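PDB 1YZY: hypothetical protein HI1011 from Haemophilus influenzae, which catalyses the ATP-dependent phosphorylation of 3-oxo-tetronate to 3-oxo-tetronate 4-phosphate, as a member of the four-carbon acid sugar kinase family. Local coordinates for residues 106-112 with 191-196; 175-180 with 206-210; 270-274 with 289-293; 350-354 with 404-409. Numbering follows the deposited sequence.

Contact 1 of 4, residues 106-112 with 191-196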
loop_
_atom_site.group_PDB
_atom_site.type_symbol
_atom_site.label_atom_id
_atom_site.label_comp_id
_atom_site.label_asym_id
_atom_site.label_seq_id
_atom_site.Cartn_x
_atom_site.Cartn_y
_atom_site.Cartn_z
ATOM N N GLU A 106 -9.032 -25.168 -7.596
ATOM C CA GLU A 106 -10.080 -24.382 -8.228
ATOM C C GLU A 106 -9.718 -24.254 -9.704
ATOM O O GLU A 106 -8.554 -24.433 -10.078
ATOM C CB GLU A 106 -10.151 -23.000 -7.577
ATOM C CG GLU A 106 -10.559 -23.027 -6.119
ATOM C CD GLU A 106 -12.009 -23.404 -5.935
ATOM O OE1 GLU A 106 -12.874 -22.558 -6.235
ATOM O OE2 GLU A 106 -12.288 -24.536 -5.498
ATOM N N ASP A 107 -10.703 -23.952 -10.547
ATOM C CA ASP A 107 -10.437 -23.828 -11.977
ATOM C C ASP A 107 -11.028 -22.608 -12.666
ATOM O O ASP A 107 -11.038 -22.530 -13.889
ATOM C CB ASP A 107 -10.832 -25.117 -12.720
ATOM C CG ASP A 107 -12.084 -25.764 -12.157
ATOM O OD1 ASP A 107 -13.169 -25.150 -12.234
ATOM O OD2 ASP A 107 -11.983 -26.897 -11.636
ATOM N N PHE A 108 -11.475 -21.632 -11.885
ATOM C CA PHE A 108 -12.045 -20.421 -12.462
ATOM C C PHE A 108 -11.881 -19.237 -11.513
ATOM O O PHE A 108 -11.972 -19.395 -10.296
ATOM C CB PHE A 108 -13.540 -20.640 -12.784
ATOM C CG PHE A 108 -14.167 -19.524 -13.583
ATOM C CD1 PHE A 108 -13.764 -19.275 -14.893
ATOM C CD2 PHE A 108 -15.145 -18.715 -13.023
ATOM C CE1 PHE A 108 -14.325 -18.233 -15.629
ATOM C CE2 PHE A 108 -15.714 -17.665 -13.758
ATOM C CZ PHE A 108 -15.300 -17.427 -15.058
ATOM N N THR A 109 -11.653 -18.056 -12.076
ATOM C CA THR A 109 -11.504 -16.836 -11.284
ATOM C C THR A 109 -11.798 -15.642 -12.190
ATOM O O THR A 109 -11.979 -15.819 -13.393
ATOM C CB THR A 109 -10.062 -16.715 -10.681
ATOM O OG1 THR A 109 -10.018 -15.641 -9.729
ATOM C CG2 THR A 109 -9.023 -16.443 -11.774
ATOM N N VAL A 110 -11.878 -14.444 -11.610
ATOM C CA VAL A 110 -12.134 -13.212 -12.368
ATOM C C VAL A 110 -10.907 -12.303 -12.460
ATOM O O VAL A 110 -9.993 -12.383 -11.645
ATOM C CB VAL A 110 -13.305 -12.387 -11.767
ATOM C CG1 VAL A 110 -14.542 -13.250 -11.658
ATOM C CG2 VAL A 110 -12.922 -11.812 -10.405
ATOM N N ILE A 111 -10.921 -11.416 -13.445
ATOM C CA ILE A 111 -9.829 -10.483 -13.673
ATOM C C ILE A 111 -10.421 -9.090 -13.804
ATOM O O ILE A 111 -11.301 -8.869 -14.636
ATOM C CB ILE A 111 -9.079 -10.848 -14.980
ATOM C CG1 ILE A 111 -8.347 -12.178 -14.804
ATOM C CG2 ILE A 111 -8.170 -9.716 -15.436
ATOM C CD1 ILE A 111 -7.698 -12.661 -16.059
ATOM N N THR A 112 -9.964 -8.153 -12.983
ATOM C CA THR A 112 -10.467 -6.792 -13.069
ATOM C C THR A 112 -9.626 -5.715 -12.407
ATOM O O THR A 112 -9.620 -5.580 -11.190
ATOM C CB THR A 112 -11.939 -6.668 -12.569
ATOM O OG1 THR A 112 -12.339 -5.290 -12.584
ATOM C CG2 THR A 112 -12.097 -7.227 -11.161
ATOM N N TYR A 191 -13.358 -21.696 -20.245
ATOM C CA TYR A 191 -12.584 -20.544 -19.809
ATOM C C TYR A 191 -12.138 -20.744 -18.367
ATOM O O TYR A 191 -12.909 -21.233 -17.538
ATOM C CB TYR A 191 -13.411 -19.267 -19.932
ATOM C CG TYR A 191 -13.650 -18.816 -21.352
ATOM C CD1 TYR A 191 -12.608 -18.303 -22.122
ATOM C CD2 TYR A 191 -14.919 -18.888 -21.924
ATOM C CE1 TYR A 191 -12.820 -17.874 -23.424
ATOM C CE2 TYR A 191 -15.145 -18.457 -23.228
ATOM C CZ TYR A 191 -14.094 -17.956 -23.970
ATOM O OH TYR A 191 -14.300 -17.558 -25.268
ATOM N N ARG A 192 -10.888 -20.379 -18.087
ATOM C CA ARG A 192 -10.308 -20.516 -16.752
ATOM C C ARG A 192 -10.376 -19.185 -15.986
ATOM O O ARG A 192 -10.312 -19.160 -14.748
ATOM C CB ARG A 192 -8.858 -21.012 -16.868
ATOM C CG ARG A 192 -8.220 -21.486 -15.567
ATOM C CD ARG A 192 -6.815 -22.032 -15.820
ATOM N NE ARG A 192 -6.103 -22.452 -14.608
ATOM C CZ ARG A 192 -6.424 -23.503 -13.861
ATOM N NH1 ARG A 192 -5.697 -23.795 -12.794
ATOM N NH2 ARG A 192 -7.485 -24.245 -14.149
ATOM N N TYR A 193 -10.465 -18.082 -16.728
ATOM C CA TYR A 193 -10.562 -16.740 -16.145
ATOM C C TYR A 193 -11.601 -15.932 -16.914
ATOM O O TYR A 193 -11.863 -16.191 -18.096
ATOM C CB TYR A 193 -9.229 -15.979 -16.215
ATOM C CG TYR A 193 -8.015 -16.849 -16.413
ATOM C CD1 TYR A 193 -7.460 -17.017 -17.684
ATOM C CD2 TYR A 193 -7.437 -17.535 -15.335
ATOM C CE1 TYR A 193 -6.369 -17.846 -17.882
ATOM C CE2 TYR A 193 -6.344 -18.367 -15.521
ATOM C CZ TYR A 193 -5.817 -18.518 -16.796
ATOM O OH TYR A 193 -4.747 -19.348 -16.987
ATOM N N ALA A 194 -12.118 -14.895 -16.261
ATOM C CA ALA A 194 -13.123 -14.038 -16.860
ATOM C C ALA A 194 -12.923 -12.572 -16.550
ATOM O O ALA A 194 -12.952 -12.176 -15.388
ATOM C CB ALA A 194 -14.505 -14.461 -16.390
ATOM N N VAL A 195 -12.697 -11.782 -17.595
ATOM C CA VAL A 195 -12.563 -10.334 -17.475
ATOM C C VAL A 195 -14.011 -9.836 -17.307
ATOM O O VAL A 195 -14.949 -10.443 -17.834
ATOM C CB VAL A 195 -11.946 -9.710 -18.764
ATOM C CG1 VAL A 195 -11.954 -8.181 -18.703
ATOM C CG2 VAL A 195 -10.530 -10.209 -18.956
ATOM N N VAL A 196 -14.202 -8.793 -16.511
ATOM C CA VAL A 196 -15.534 -8.253 -16.292
ATOM C C VAL A 196 -15.482 -6.740 -16.490
ATOM O O VAL A 196 -14.615 -6.050 -15.941
ATOM C CB VAL A 196 -16.076 -8.594 -14.882
ATOM C CG1 VAL A 196 -17.521 -8.126 -14.734
ATOM C CG2 VAL A 196 -16.004 -10.090 -14.621
HETATM O O HOH W 1 -14.894 -4.948 -13.312
#
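Strands 109-111 and 193-196 lie side by side in a parallel three-stranded sheet of the sugar-binding N-terminal domain, where 193-196 is the central strand. The register pairs T109 with Y193, V110 with A194 and I111 with V195 at CA-CA distances of 4.7 to 5.0 Å. Four backbone bonds fit this parallel pattern: I111 N to A194 O is the best formed (2.9 Å, 153°), while T109 N to R192 O (3.2 Å), A194 N to T109 O (3.0 Å) and V196 N to I111 O (3.5 Å) are weak. Y193 and V195 turn their backbone polar groups to the third strand, 164-167, bonding G165 and V167. Other polar groups find partners outside the two segments: T109 OG1 bonds L216 O, V110 O bonds T218 OG1, Y193 OH bonds D98 and G162 N, and R192 forms salt bridges with D98 and D102. On the sheet face carrying V110 and A194, F108 CZ meets A194 CB at 3.3 Å. One water lies 2.7 Å from T112 OG1 and 2.9 Å from V196 O.

Contact 2 of 4, residues 175-180 with 206-210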
loop_
_atom_site.group_PDB
_atom_site.type_symbol
_atom_site.label_atom_id
_atom_site.label_comp_id
_atom_site.label_asym_id
_atom_site.label_seq_id
_atom_site.Cartn_x
_atom_site.Cartn_y
_atom_site.Cartn_z
ATOM N N GLY A 175 -27.239 -7.430 -13.024
ATOM C CA GLY A 175 -27.152 -7.969 -11.679
ATOM C C GLY A 175 -26.190 -9.103 -11.393
ATOM O O GLY A 175 -25.586 -9.674 -12.292
ATOM N N ALA A 176 -26.060 -9.412 -10.105
ATOM C CA ALA A 176 -25.175 -10.463 -9.613
ATOM C C ALA A 176 -25.545 -11.831 -10.144
ATOM O O ALA A 176 -24.670 -12.572 -10.575
ATOM C CB ALA A 176 -25.178 -10.479 -8.088
ATOM N N SER A 177 -26.834 -12.169 -10.090
ATOM C CA SER A 177 -27.324 -13.461 -10.579
ATOM C C SER A 177 -27.029 -13.680 -12.063
ATOM O O SER A 177 -26.671 -14.780 -12.473
ATOM C CB SER A 177 -28.826 -13.600 -10.328
ATOM O OG SER A 177 -29.093 -13.702 -8.943
ATOM N N ARG A 178 -27.220 -12.645 -12.869
ATOM C CA ARG A 178 -26.954 -12.740 -14.299
ATOM C C ARG A 178 -25.458 -12.946 -14.540
ATOM O O ARG A 178 -25.062 -13.621 -15.490
ATOM C CB ARG A 178 -27.442 -11.472 -15.017
ATOM C CG ARG A 178 -27.054 -11.383 -16.491
ATOM C CD ARG A 178 -27.578 -12.581 -17.292
ATOM N NE ARG A 178 -27.073 -12.587 -18.666
ATOM C CZ ARG A 178 -26.986 -13.673 -19.430
ATOM N NH1 ARG A 178 -27.381 -14.857 -18.976
ATOM N NH2 ARG A 178 -26.430 -13.587 -20.628
ATOM N N VAL A 179 -24.637 -12.301 -13.718
ATOM C CA VAL A 179 -23.188 -12.419 -13.831
ATOM C C VAL A 179 -22.782 -13.854 -13.536
ATOM O O VAL A 179 -21.940 -14.410 -14.221
ATOM C CB VAL A 179 -22.465 -11.431 -12.885
ATOM C CG1 VAL A 179 -20.966 -11.681 -12.891
ATOM C CG2 VAL A 179 -22.741 -10.007 -13.334
ATOM N N GLN A 180 -23.397 -14.454 -12.525
ATOM C CA GLN A 180 -23.100 -15.833 -12.160
ATOM C C GLN A 180 -23.527 -16.803 -13.257
ATOM O O GLN A 180 -22.965 -17.900 -13.393
ATOM C CB GLN A 180 -23.790 -16.198 -10.849
ATOM C CG GLN A 180 -23.297 -15.378 -9.674
ATOM C CD GLN A 180 -24.026 -15.691 -8.385
ATOM O OE1 GLN A 180 -23.613 -15.254 -7.313
ATOM N NE2 GLN A 180 -25.116 -16.452 -8.478
ATOM N N VAL A 206 -21.670 -4.915 -8.171
ATOM C CA VAL A 206 -22.381 -6.095 -8.671
ATOM C C VAL A 206 -21.436 -7.298 -8.648
ATOM O O VAL A 206 -21.800 -8.373 -8.171
ATOM C CB VAL A 206 -22.880 -5.866 -10.130
ATOM C CG1 VAL A 206 -23.382 -7.173 -10.743
ATOM C CG2 VAL A 206 -23.993 -4.821 -10.149
ATOM N N LEU A 207 -20.242 -7.117 -9.214
ATOM C CA LEU A 207 -19.222 -8.167 -9.257
ATOM C C LEU A 207 -18.880 -8.631 -7.846
ATOM O O LEU A 207 -18.819 -9.827 -7.583
ATOM C CB LEU A 207 -17.955 -7.672 -9.970
ATOM C CG LEU A 207 -16.850 -8.724 -10.169
ATOM C CD1 LEU A 207 -17.419 -9.955 -10.859
ATOM C CD2 LEU A 207 -15.711 -8.151 -10.987
ATOM N N ALA A 208 -18.669 -7.674 -6.945
ATOM C CA ALA A 208 -18.351 -7.969 -5.548
ATOM C C ALA A 208 -19.338 -8.970 -4.965
ATOM O O ALA A 208 -18.956 -9.893 -4.235
ATOM C CB ALA A 208 -18.368 -6.690 -4.729
ATOM N N GLU A 209 -20.612 -8.761 -5.273
ATOM C CA GLU A 209 -21.686 -9.626 -4.808
ATOM C C GLU A 209 -21.638 -10.974 -5.525
ATOM O O GLU A 209 -21.889 -12.020 -4.922
ATOM C CB GLU A 209 -23.030 -8.939 -5.059
ATOM C CG GLU A 209 -23.989 -8.999 -3.881
ATOM C CD GLU A 209 -25.050 -10.063 -4.043
ATOM O OE1 GLU A 209 -25.999 -9.837 -4.830
ATOM O OE2 GLU A 209 -24.940 -11.117 -3.381
ATOM N N ALA A 210 -21.322 -10.939 -6.817
ATOM C CA ALA A 210 -21.239 -12.151 -7.628
ATOM C C ALA A 210 -20.096 -13.091 -7.187
ATOM O O ALA A 210 -20.262 -14.314 -7.160
ATOM C CB ALA A 210 -21.098 -11.773 -9.109
#
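V206 projects its CG1 methyl over the N-terminus of helix 176-188, 3.5 Å from both G175 C and A176 N and 3.9 Å from V179 CG2. This is a helix-helix packing within the alpha/beta sugar-binding domain: helices 176-188 and 202-210 precede and follow strand 193-196, and their short segments cross at -61° with axes 8.6 Å apart. Small residues permit that close approach. A176 and A210 have the nearest CA atoms, 4.7 Å apart, and both direct CB toward the opposing helix, where A176 CB and A210 CB stand 4.4 Å apart. One turn on, V179 CG1 rests 3.8 Å from A210 CB and 4.4 Å from L207 CD1; F183, the next turn of the same helix, continues the apolar line against L207 and A210.

No hydrogen bond crosses the interface, and 304 Å² is buried. G175 occupies the N-cap position with phi 117° and psi 172°, angles at which a CB would collide with the preceding carbonyl oxygen, so glycine suits the turn; G175 O accepts the first helical bond from V179 N at 3.1 Å. The polar residues sit at the margin. E209 lays its carboxylate beside A176, with E209 OE1 3.4 Å from A176 CB, whereas Q180 OE1 lies 3.5 Å from A210 O, a pair of acceptors that cannot bond.

Contact 3 of 4, residues 270-274 with 289-293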
loop_
_atom_site.group_PDB
_atom_site.type_symbol
_atom_site.label_atom_id
_atom_site.label_comp_id
_atom_site.label_asym_id
_atom_site.label_seq_id
_atom_site.Cartn_x
_atom_site.Cartn_y
_atom_site.Cartn_z
ATOM N N ALA A 270 5.359 23.966 17.290
ATOM C CA ALA A 270 6.028 23.099 18.268
ATOM C C ALA A 270 7.561 23.162 18.346
ATOM O O ALA A 270 8.219 23.773 17.498
ATOM C CB ALA A 270 5.573 21.647 18.035
ATOM N N PRO A 271 8.151 22.542 19.391
ATOM C CA PRO A 271 9.610 22.534 19.557
ATOM C C PRO A 271 10.249 21.940 18.305
ATOM O O PRO A 271 9.859 20.865 17.861
ATOM C CB PRO A 271 9.808 21.596 20.747
ATOM C CG PRO A 271 8.572 21.797 21.540
ATOM C CD PRO A 271 7.508 21.789 20.484
ATOM N N HIS A 272 11.233 22.623 17.749
ATOM C CA HIS A 272 11.872 22.138 16.542
ATOM C C HIS A 272 13.382 22.258 16.609
ATOM O O HIS A 272 13.929 23.286 17.013
ATOM C CB HIS A 272 11.336 22.900 15.335
ATOM C CG HIS A 272 11.313 24.384 15.528
ATOM N ND1 HIS A 272 10.361 25.015 16.298
ATOM C CD2 HIS A 272 12.131 25.358 15.067
ATOM C CE1 HIS A 272 10.593 26.316 16.304
ATOM N NE2 HIS A 272 11.661 26.552 15.563
ATOM N N PHE A 273 14.049 21.206 16.162
ATOM C CA PHE A 273 15.494 21.156 16.160
ATOM C C PHE A 273 15.919 20.739 14.764
ATOM O O PHE A 273 15.695 19.601 14.365
ATOM C CB PHE A 273 15.964 20.127 17.193
ATOM C CG PHE A 273 17.450 20.121 17.423
ATOM C CD1 PHE A 273 18.338 19.856 16.379
ATOM C CD2 PHE A 273 17.965 20.365 18.687
ATOM C CE1 PHE A 273 19.710 19.835 16.591
ATOM C CE2 PHE A 273 19.342 20.344 18.911
ATOM C CZ PHE A 273 20.214 20.079 17.860
ATOM N N GLN A 274 16.516 21.660 14.020
ATOM C CA GLN A 274 16.971 21.344 12.674
ATOM C C GLN A 274 18.219 20.461 12.686
ATOM O O GLN A 274 19.247 20.830 13.260
ATOM C CB GLN A 274 17.257 22.614 11.882
ATOM C CG GLN A 274 17.777 22.318 10.490
ATOM C CD GLN A 274 18.069 23.562 9.698
ATOM O OE1 GLN A 274 17.948 24.678 10.202
ATOM N NE2 GLN A 274 18.476 23.382 8.447
ATOM N N GLN A 289 22.809 14.252 22.026
ATOM C CA GLN A 289 22.300 15.601 22.225
ATOM C C GLN A 289 20.836 15.674 21.781
ATOM O O GLN A 289 19.991 16.205 22.498
ATOM C CB GLN A 289 23.132 16.614 21.437
ATOM C CG GLN A 289 22.797 18.059 21.769
ATOM C CD GLN A 289 23.232 19.032 20.693
ATOM O OE1 GLN A 289 24.172 18.772 19.945
ATOM N NE2 GLN A 289 22.549 20.169 20.615
ATOM N N LEU A 290 20.560 15.165 20.582
ATOM C CA LEU A 290 19.211 15.151 20.021
ATOM C C LEU A 290 18.249 14.358 20.897
ATOM O O LEU A 290 17.079 14.725 21.023
ATOM C CB LEU A 290 19.213 14.534 18.620
ATOM C CG LEU A 290 19.968 15.211 17.480
ATOM C CD1 LEU A 290 19.991 14.285 16.292
ATOM C CD2 LEU A 290 19.313 16.522 17.121
ATOM N N TYR A 291 18.720 13.230 21.424
ATOM C CA TYR A 291 17.907 12.374 22.288
ATOM C C TYR A 291 17.461 13.122 23.537
ATOM O O TYR A 291 16.285 13.078 23.916
ATOM C CB TYR A 291 18.699 11.125 22.692
ATOM C CG TYR A 291 18.070 10.317 23.809
ATOM C CD1 TYR A 291 17.001 9.455 23.560
ATOM C CD2 TYR A 291 18.556 10.398 25.113
ATOM C CE1 TYR A 291 16.437 8.695 24.582
ATOM C CE2 TYR A 291 17.996 9.642 26.141
ATOM C CZ TYR A 291 16.943 8.792 25.868
ATOM O OH TYR A 291 16.415 8.014 26.870
ATOM N N GLN A 292 18.424 13.763 24.195
ATOM C CA GLN A 292 18.156 14.516 25.410
ATOM C C GLN A 292 17.190 15.650 25.121
ATOM O O GLN A 292 16.249 15.863 25.882
ATOM C CB GLN A 292 19.459 15.054 26.023
ATOM C CG GLN A 292 20.442 13.967 26.480
ATOM C CD GLN A 292 19.893 13.053 27.581
ATOM O OE1 GLN A 292 19.064 13.459 28.400
ATOM N NE2 GLN A 292 20.383 11.814 27.616
ATOM N N TRP A 293 17.422 16.363 24.020
ATOM C CA TRP A 293 16.557 17.471 23.617
ATOM C C TRP A 293 15.105 16.998 23.392
ATOM O O TRP A 293 14.161 17.616 23.879
ATOM C CB TRP A 293 17.115 18.146 22.358
ATOM C CG TRP A 293 16.283 19.302 21.842
ATOM C CD1 TRP A 293 16.456 20.626 22.122
ATOM C CD2 TRP A 293 15.149 19.229 20.963
ATOM N NE1 TRP A 293 15.503 21.381 21.481
ATOM C CE2 TRP A 293 14.687 20.548 20.765
ATOM C CE3 TRP A 293 14.480 18.173 20.324
ATOM C CZ2 TRP A 293 13.583 20.842 19.957
ATOM C CZ3 TRP A 293 13.380 18.467 19.519
ATOM C CH2 TRP A 293 12.945 19.793 19.346
#
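Edge strand 272-274 packs against helix 286-295 in the alpha/beta nucleotide-binding domain, the two short segments running nearly antiparallel (169°) with axes 10.5 Å apart. The strand ends the large mixed sheet, and two aromatic side chains bridge it to the helix. F273, chi1 t, extends from the strand toward the helix; W293, also t with chi2 at 94°, reaches back and lays its indole against P271 to F273. The result is a T-shaped pair: the edge of F273 meets the face of the W293 five-membered ring, with centroids 5.0 Å apart and planes at 74°. F273 CB makes a CH-pi contact 3.6 Å from the centroid of the six-membered ring of W293, only 6° off its normal. L290, in the mt rotamer, brings CD2 over the F273 face, 3.6 Å from the centroid. H272 points its CA-CB bond away from the helix; with chi1 at p, its ring folds back along its own segment, and H272 ND1 donates to A270 O at 2.8 Å and 175°.

Contact 4 of 4, residues 350-354 with 404-409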
loop_
_atom_site.group_PDB
_atom_site.type_symbol
_atom_site.label_atom_id
_atom_site.label_comp_id
_atom_site.label_asym_id
_atom_site.label_seq_id
_atom_site.Cartn_x
_atom_site.Cartn_y
_atom_site.Cartn_z
ATOM N N PHE A 350 5.369 7.602 16.437
ATOM C CA PHE A 350 6.375 8.170 15.540
ATOM C C PHE A 350 5.729 8.700 14.262
ATOM O O PHE A 350 5.025 7.976 13.565
ATOM C CB PHE A 350 7.420 7.119 15.163
ATOM C CG PHE A 350 8.210 6.600 16.326
ATOM C CD1 PHE A 350 9.500 7.064 16.566
ATOM C CD2 PHE A 350 7.671 5.644 17.177
ATOM C CE1 PHE A 350 10.246 6.583 17.644
ATOM C CE2 PHE A 350 8.400 5.156 18.254
ATOM C CZ PHE A 350 9.693 5.628 18.489
ATOM N N ILE A 351 5.978 9.966 13.957
ATOM C CA ILE A 351 5.437 10.592 12.758
ATOM C C ILE A 351 6.616 10.962 11.860
ATOM O O ILE A 351 7.343 11.909 12.139
ATOM C CB ILE A 351 4.624 11.861 13.118
ATOM C CG1 ILE A 351 3.507 11.502 14.104
ATOM C CG2 ILE A 351 4.036 12.500 11.864
ATOM C CD1 ILE A 351 2.753 12.689 14.615
ATOM N N THR A 352 6.828 10.185 10.809
ATOM C CA THR A 352 7.933 10.440 9.891
ATOM C C THR A 352 7.511 11.112 8.584
ATOM O O THR A 352 6.341 11.063 8.184
ATOM C CB THR A 352 8.693 9.134 9.574
ATOM O OG1 THR A 352 7.782 8.162 9.044
ATOM C CG2 THR A 352 9.327 8.563 10.848
ATOM N N ALA A 353 8.464 11.786 7.949
ATOM C CA ALA A 353 8.221 12.464 6.684
ATOM C C ALA A 353 9.351 12.125 5.718
ATOM O O ALA A 353 10.525 12.319 6.033
ATOM C CB ALA A 353 8.140 13.960 6.893
ATOM N N GLY A 354 8.984 11.652 4.531
ATOM C CA GLY A 354 9.973 11.272 3.543
ATOM C C GLY A 354 10.026 9.764 3.366
ATOM O O GLY A 354 9.911 9.007 4.332
ATOM N N PHE A 404 -0.271 19.116 7.934
ATOM C CA PHE A 404 -0.159 17.697 8.234
ATOM C C PHE A 404 0.368 17.302 9.619
ATOM O O PHE A 404 -0.265 16.503 10.314
ATOM C CB PHE A 404 0.657 16.971 7.166
ATOM C CG PHE A 404 0.925 15.532 7.501
ATOM C CD1 PHE A 404 -0.101 14.590 7.446
ATOM C CD2 PHE A 404 2.177 15.131 7.961
ATOM C CE1 PHE A 404 0.114 13.272 7.854
ATOM C CE2 PHE A 404 2.400 13.815 8.372
ATOM C CZ PHE A 404 1.365 12.884 8.320
ATOM N N PHE A 405 1.531 17.814 10.014
ATOM C CA PHE A 405 2.089 17.425 11.313
ATOM C C PHE A 405 1.191 17.604 12.519
ATOM O O PHE A 405 1.007 16.654 13.282
ATOM C CB PHE A 405 3.458 18.053 11.550
ATOM C CG PHE A 405 4.504 17.564 10.600
ATOM C CD1 PHE A 405 4.645 16.202 10.355
ATOM C CD2 PHE A 405 5.305 18.458 9.909
ATOM C CE1 PHE A 405 5.565 15.738 9.430
ATOM C CE2 PHE A 405 6.230 18.007 8.983
ATOM C CZ PHE A 405 6.360 16.640 8.741
ATOM N N GLU A 406 0.629 18.800 12.694
ATOM C CA GLU A 406 -0.265 19.036 13.829
ATOM C C GLU A 406 -1.589 18.287 13.673
ATOM O O GLU A 406 -2.138 17.775 14.656
ATOM C CB GLU A 406 -0.505 20.531 14.062
ATOM C CG GLU A 406 -1.179 21.281 12.933
ATOM C CD GLU A 406 -1.559 22.701 13.341
ATOM O OE1 GLU A 406 -2.410 22.860 14.250
ATOM O OE2 GLU A 406 -0.997 23.659 12.760
ATOM N N TYR A 407 -2.080 18.201 12.436
ATOM C CA TYR A 407 -3.334 17.498 12.154
ATOM C C TYR A 407 -3.262 16.023 12.545
ATOM O O TYR A 407 -4.190 15.497 13.170
ATOM C CB TYR A 407 -3.724 17.614 10.676
ATOM C CG TYR A 407 -5.063 16.983 10.388
ATOM C CD1 TYR A 407 -6.218 17.444 11.023
ATOM C CD2 TYR A 407 -5.172 15.882 9.541
ATOM C CE1 TYR A 407 -7.445 16.822 10.831
ATOM C CE2 TYR A 407 -6.402 15.249 9.337
ATOM C CZ TYR A 407 -7.535 15.724 9.990
ATOM O OH TYR A 407 -8.754 15.099 9.823
ATOM N N ALA A 408 -2.191 15.355 12.122
ATOM C CA ALA A 408 -1.976 13.950 12.439
ATOM C C ALA A 408 -2.149 13.707 13.941
ATOM O O ALA A 408 -2.649 12.662 14.361
ATOM C CB ALA A 408 -0.586 13.538 12.004
ATOM N N GLN A 409 -1.720 14.682 14.741
ATOM C CA GLN A 409 -1.818 14.606 16.195
ATOM C C GLN A 409 -3.183 15.052 16.717
ATOM O O GLN A 409 -3.708 14.490 17.682
ATOM C CB GLN A 409 -0.735 15.469 16.831
ATOM C CG GLN A 409 0.647 15.146 16.338
ATOM C CD GLN A 409 1.706 15.972 17.016
ATOM O OE1 GLN A 409 2.450 16.696 16.361
ATOM N NE2 GLN A 409 1.790 15.856 18.339
#
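An interior strand of the large mixed sheet, 349-353, is packed by the C-terminal helix 404-410 in an alpha/beta layer of the nucleotide-binding region; the two short segments run at 154° with axes 10.2 Å apart. F350, first along the segment, lies out of reach of the helix, and its backbone bonds F391 and A393 of the neighbouring strand 391-395. I351 carries most of the contact, losing 92 Å² to the helix. Its CB points at the helix: I351 CG2 lies 4.0 Å from F405 CD1 and 4.1 Å from F404 CE2, and I351 CD1 lies 3.7 Å from Q409 CG and 4.3 Å from A408 CB. T352 directs its CB to the other side of the sheet and hydrogen-bonds S358 there. A353 again faces the helix, close to S254 and G397, both ATP-binding by similarity. The strand ends at A353, and G354, itself assigned to the ATP site by similarity, follows as N-cap of helix 355-365; its phi of 109° with psi of 143° would jam a CB against the preceding carbonyl oxygen. No hydrogen bond joins the two segments, and the closest pairs are carbon to carbon: F405 presents its ring edge, F405 CZ lying 3.7 Å from A353 CB.

Overall arrangement
Contacts 1 and 2 share the sugar-binding domain and are interlocked: strand 193-196 of contact 1 follows helix 176-188 and precedes helix 202-210 in the chain, and L207 CD2 packs 3.7 Å from T112 CG2. Contacts 3 and 4 lie across the chain's centre, with contact centres about 42 to 57 Å from those of the first pair; both reach the large mixed sheet, at an edge strand and an interior strand respectively. Burial divides them differently: contacts 1 and 4 are core, contact 2 is partly buried and contact 3 is at the surface. Only contact 1, strand against strand, is hydrogen-bonded across its segments; contact 2 relies on small aliphatic groups, contact 3 on aromatic rings and contact 4 on I351 against phenylalanines beside the inferred ATP site.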